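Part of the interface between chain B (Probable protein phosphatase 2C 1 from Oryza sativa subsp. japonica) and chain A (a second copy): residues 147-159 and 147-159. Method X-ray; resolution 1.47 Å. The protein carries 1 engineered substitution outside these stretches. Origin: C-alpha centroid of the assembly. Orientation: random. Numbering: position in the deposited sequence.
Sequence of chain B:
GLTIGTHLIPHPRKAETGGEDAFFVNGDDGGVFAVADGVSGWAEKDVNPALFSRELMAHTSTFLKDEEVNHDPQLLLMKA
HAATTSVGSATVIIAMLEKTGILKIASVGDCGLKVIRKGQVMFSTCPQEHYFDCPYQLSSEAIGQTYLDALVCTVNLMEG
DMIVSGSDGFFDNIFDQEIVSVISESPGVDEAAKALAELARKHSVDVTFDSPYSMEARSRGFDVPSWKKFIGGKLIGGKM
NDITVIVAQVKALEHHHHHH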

# COMPACT_ATOMS: atom_id res chain seq x y z
N TYR B 147 -10.29 -18.47 3.22
CA TYR B 147 -9.79 -17.49 4.19
C TYR B 147 -8.28 -17.59 4.38
O TYR B 147 -7.65 -16.60 4.78
CB TYR B 147 -10.50 -17.66 5.54
CG TYR B 147 -10.03 -18.87 6.33
CD1 TYR B 147 -10.44 -20.15 5.99
CD2 TYR B 147 -9.18 -18.72 7.42
CE1 TYR B 147 -10.01 -21.26 6.71
CE2 TYR B 147 -8.74 -19.81 8.15
CZ TYR B 147 -9.16 -21.08 7.79
OH TYR B 147 -8.73 -22.18 8.50
N LEU B 148 -7.69 -18.77 4.17
CA LEU B 148 -6.25 -18.92 4.31
C LEU B 148 -5.48 -18.10 3.29
O LEU B 148 -4.29 -17.80 3.51
CB LEU B 148 -5.85 -20.39 4.18
CG LEU B 148 -6.39 -21.35 5.24
CD1 LEU B 148 -6.15 -22.79 4.82
CD2 LEU B 148 -5.75 -21.07 6.59
N ASP B 149 -6.12 -17.72 2.19
CA ASP B 149 -5.50 -16.91 1.15
C ASP B 149 -5.68 -15.42 1.35
O ASP B 149 -5.17 -14.64 0.55
CB ASP B 149 -6.09 -17.30 -0.21
CG ASP B 149 -5.88 -18.75 -0.54
OD1 ASP B 149 -4.71 -19.19 -0.56
OD2 ASP B 149 -6.89 -19.46 -0.76
N ALA B 150 -6.39 -15.00 2.40
CA ALA B 150 -6.65 -13.58 2.59
C ALA B 150 -5.38 -12.82 2.91
O ALA B 150 -4.46 -13.33 3.57
CB ALA B 150 -7.64 -13.38 3.74
N LEU B 151 -5.33 -11.59 2.42
CA LEU B 151 -4.38 -10.61 2.93
C LEU B 151 -4.93 -10.09 4.25
O LEU B 151 -6.06 -9.60 4.31
CB LEU B 151 -4.25 -9.47 1.93
CG LEU B 151 -3.40 -8.34 2.49
CD1 LEU B 151 -1.94 -8.60 2.18
CD2 LEU B 151 -3.89 -7.03 1.93
N VAL B 152 -4.15 -10.25 5.32
CA VAL B 152 -4.58 -9.88 6.66
C VAL B 152 -3.60 -8.85 7.20
O VAL B 152 -2.38 -9.09 7.23
CB VAL B 152 -4.67 -11.12 7.57
CG1 VAL B 152 -5.24 -10.73 8.93
CG2 VAL B 152 -5.55 -12.19 6.93
N CYS B 153 -4.11 -7.68 7.57
CA CYS B 153 -3.24 -6.58 7.98
C CYS B 153 -3.99 -5.65 8.93
O CYS B 153 -5.20 -5.76 9.11
CB CYS B 153 -2.70 -5.81 6.77
SG CYS B 153 -3.96 -5.03 5.73
N THR B 154 -3.24 -4.74 9.55
CA THR B 154 -3.83 -3.70 10.38
C THR B 154 -3.13 -2.38 10.10
O THR B 154 -2.01 -2.35 9.59
CB THR B 154 -3.74 -3.98 11.89
OG1 THR B 154 -2.39 -3.80 12.34
CG2 THR B 154 -4.21 -5.38 12.24
N VAL B 155 -3.80 -1.29 10.45
CA VAL B 155 -3.20 0.04 10.38
C VAL B 155 -3.73 0.85 11.55
O VAL B 155 -4.93 0.80 11.86
CB VAL B 155 -3.42 0.72 9.02
CG1 VAL B 155 -4.90 0.75 8.64
CG2 VAL B 155 -2.82 2.12 8.99
N ASN B 156 -2.84 1.55 12.25
CA ASN B 156 -3.27 2.36 13.38
C ASN B 156 -3.79 3.71 12.88
O ASN B 156 -3.10 4.41 12.13
CB ASN B 156 -2.10 2.59 14.34
CG ASN B 156 -1.70 1.33 15.08
OD1 ASN B 156 -2.18 0.23 14.79
ND2 ASN B 156 -0.81 1.48 16.05
N LEU B 157 -5.00 4.05 13.28
CA LEU B 157 -5.65 5.27 12.83
C LEU B 157 -5.65 6.33 13.93
O LEU B 157 -5.45 6.05 15.11
CB LEU B 157 -7.08 4.99 12.37
CG LEU B 157 -7.16 3.94 11.26
CD1 LEU B 157 -8.57 3.88 10.73
CD2 LEU B 157 -6.17 4.24 10.14
N MET B 158 -5.87 7.56 13.49
CA MET B 158 -5.96 8.72 14.37
C MET B 158 -7.25 9.45 14.06
O MET B 158 -7.81 9.32 12.97
CB MET B 158 -4.78 9.66 14.13
CG MET B 158 -3.43 8.97 14.03
SD MET B 158 -2.06 10.14 13.86
CE MET B 158 -2.88 11.47 12.98
N GLU B 159 -7.73 10.21 15.03
CA GLU B 159 -8.94 10.99 14.81
C GLU B 159 -8.80 11.88 13.58
O GLU B 159 -7.76 12.49 13.35
CB GLU B 159 -9.28 11.82 16.05
CG GLU B 159 -9.97 10.97 17.12
CD GLU B 159 -10.25 11.72 18.41
OE1 GLU B 159 -10.66 11.06 19.39
OE2 GLU B 159 -10.07 12.96 18.44
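Chain A (147-159) YLDALVCTVNLME

Two copies of the same segment meet edge to edge, strand 151-156 of chain A lying antiparallel to strand 151-156 of chain B. The strand axes approach to 4.5 Å, with an angle of 167° between their N-to-C directions, so chain A runs back along chain B almost in line with it. In each chain a short 3-10 segment, 147-149, precedes the strand; the bond from Ala A150 N to Tyr A147 O (3.1 Å) closes this turn in chain A, as its counterpart does in chain B. From residue 151 the chain A backbone is extended, with phi between -82° and -155° and psi between 121° and 169° through the strand, and beyond Asn A156 it continues as loop. Together the two stretches bury 576 Å², and Val A152, Thr A154, Val B152 and Thr B154 contribute most of all.

The register is centred on Thr A154, which faces Thr B154 with their CA atoms 5.0 Å apart. This is a hydrogen-bonded antiparallel pair: Thr A154 N donates to Thr B154 O at 2.9 Å, and Thr B154 N donates to Thr A154 O at 3.0 Å. Both side chains leave the same face of the sheet with chi1 in the p well, which brings Thr A154 OG1 to 2.7 Å from Thr B154 OG1 in a third hydrogen bond, whose donor may be either hydroxyl. The central pair is thus joined through backbone and side chain alike.

One residue to either side of the central pair, Cys A153 lies against Val B155 and Val A155 against Cys B153, each pair with a CA to CA distance of 4.1 Å. These are non-hydrogen-bonded positions, and their side chains share the face opposite the threonines. Packing here is apolar: Val A155 CB sits 4.2 Å from Cys B153 CB, and Cys A153 CB is equally far from Val B155 CB. The leucines extend this buried patch, Leu A151 CD1 reaching Val B155 CG2 at 4.3 Å and Val A155 CG2 lying 4.4 Å from Leu B151 CD1.

Val A152 completes the ladder at one end. Its O accepts from Asn B156 N at 2.9 Å in a nearly straight bond (176°), while its CG1 stands 3.5 Å from Asn B156 ND2. At the other end Asn A156 N donates to Val B152 O, also at 2.9 Å and 176°, and Asn A156 ND2 comes within 3.5 Å of Val B152 CG1. Water supplies the second link of each end pair: water 1 donates to Asn B156 O (2.8 Å) and accepts from Val A152 N (2.9 Å), and water 2 links Asn A156 O (2.7 Å) to Val B152 N (2.9 Å). Past the strands the chains separate. Leu B148 and Met A158 have CA atoms 10.0 Å apart, yet the methionine spans part of the gap, its CE reaching 4.0 Å from Leu B148 O.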

# COMPACT_ATOMS: atom_id res chain seq x y z
N TYR A 147 7.67 10.66 16.27
CA TYR A 147 7.07 9.33 16.21
C TYR A 147 5.55 9.40 16.10
O TYR A 147 4.92 8.46 15.59
CB TYR A 147 7.47 8.51 17.45
CG TYR A 147 6.76 8.94 18.71
CD1 TYR A 147 7.11 10.11 19.38
CD2 TYR A 147 5.71 8.19 19.23
CE1 TYR A 147 6.46 10.50 20.53
CE2 TYR A 147 5.05 8.57 20.39
CZ TYR A 147 5.43 9.73 21.03
OH TYR A 147 4.78 10.13 22.18
N LEU A 148 4.94 10.49 16.58
CA LEU A 148 3.49 10.63 16.47
C LEU A 148 3.04 10.71 15.02
O LEU A 148 1.86 10.44 14.74
CB LEU A 148 3.03 11.86 17.24
CG LEU A 148 3.17 11.76 18.76
CD1 LEU A 148 2.81 13.09 19.40
CD2 LEU A 148 2.30 10.64 19.31
N ASP A 149 3.93 11.06 14.10
CA ASP A 149 3.61 11.18 12.69
C ASP A 149 3.87 9.90 11.91
O ASP A 149 3.63 9.87 10.69
CB ASP A 149 4.42 12.31 12.06
CG ASP A 149 4.17 13.64 12.74
OD1 ASP A 149 2.99 14.05 12.82
OD2 ASP A 149 5.15 14.26 13.21
N ALA A 150 4.37 8.85 12.56
CA ALA A 150 4.67 7.61 11.85
C ALA A 150 3.40 6.95 11.34
O ALA A 150 2.34 7.00 11.98
CB ALA A 150 5.39 6.64 12.78
N LEU A 151 3.50 6.34 10.17
CA LEU A 151 2.49 5.38 9.76
C LEU A 151 2.84 4.06 10.42
O LEU A 151 3.95 3.54 10.26
CB LEU A 151 2.46 5.25 8.23
CG LEU A 151 1.19 4.66 7.59
CD1 LEU A 151 1.13 3.14 7.74
CD2 LEU A 151 -0.08 5.30 8.16
N VAL A 152 1.92 3.54 11.22
CA VAL A 152 2.12 2.33 12.01
C VAL A 152 1.12 1.30 11.52
O VAL A 152 -0.08 1.57 11.47
CB VAL A 152 1.95 2.62 13.51
CG1 VAL A 152 2.18 1.36 14.33
CG2 VAL A 152 2.89 3.74 13.97
N CYS A 153 1.61 0.12 11.15
CA CYS A 153 0.75 -0.90 10.56
C CYS A 153 1.36 -2.28 10.81
O CYS A 153 2.50 -2.40 11.27
CB CYS A 153 0.54 -0.65 9.07
SG CYS A 153 2.05 -0.72 8.06
N THR A 154 0.58 -3.32 10.54
CA THR A 154 1.09 -4.68 10.57
C THR A 154 0.57 -5.44 9.36
O THR A 154 -0.42 -5.05 8.74
CB THR A 154 0.67 -5.48 11.83
OG1 THR A 154 -0.73 -5.81 11.76
CG2 THR A 154 0.94 -4.68 13.10
N VAL A 155 1.25 -6.53 9.02
CA VAL A 155 0.78 -7.45 7.99
C VAL A 155 1.15 -8.87 8.41
O VAL A 155 2.25 -9.11 8.90
CB VAL A 155 1.32 -7.08 6.58
CG1 VAL A 155 2.86 -6.98 6.55
CG2 VAL A 155 0.81 -8.05 5.51
N ASN A 156 0.20 -9.79 8.25
CA ASN A 156 0.43 -11.17 8.65
C ASN A 156 1.14 -11.91 7.53
O ASN A 156 0.65 -11.94 6.39
CB ASN A 156 -0.88 -11.88 8.96
CG ASN A 156 -1.52 -11.39 10.25
OD1 ASN A 156 -1.08 -10.41 10.86
ND2 ASN A 156 -2.57 -12.08 10.67
N LEU A 157 2.27 -12.52 7.84
CA LEU A 157 3.11 -13.17 6.85
C LEU A 157 3.02 -14.69 6.96
O LEU A 157 2.60 -15.25 7.98
CB LEU A 157 4.56 -12.71 6.98
CG LEU A 157 4.75 -11.20 6.83
CD1 LEU A 157 6.22 -10.85 6.71
CD2 LEU A 157 3.96 -10.67 5.64
N MET A 158 3.42 -15.35 5.88
CA MET A 158 3.44 -16.80 5.80
C MET A 158 4.84 -17.23 5.40
O MET A 158 5.59 -16.46 4.80
CB MET A 158 2.44 -17.31 4.76
CG MET A 158 1.13 -16.54 4.72
SD MET A 158 -0.09 -17.31 3.63
CE MET A 158 -0.51 -18.75 4.60
N GLU A 159 5.18 -18.47 5.73
CA GLU A 159 6.48 -19.00 5.34
C GLU A 159 6.66 -18.87 3.83
O GLU A 159 5.74 -19.12 3.05
CB GLU A 159 6.59 -20.46 5.78
CG GLU A 159 6.75 -20.58 7.30
CD GLU A 159 7.02 -22.00 7.76
OE1 GLU A 159 7.01 -22.92 6.92
OE2 GLU A 159 7.24 -22.18 8.98
O HOH W 1 -0.48 5.15 11.73
O HOH W 2 -1.74 -11.89 5.06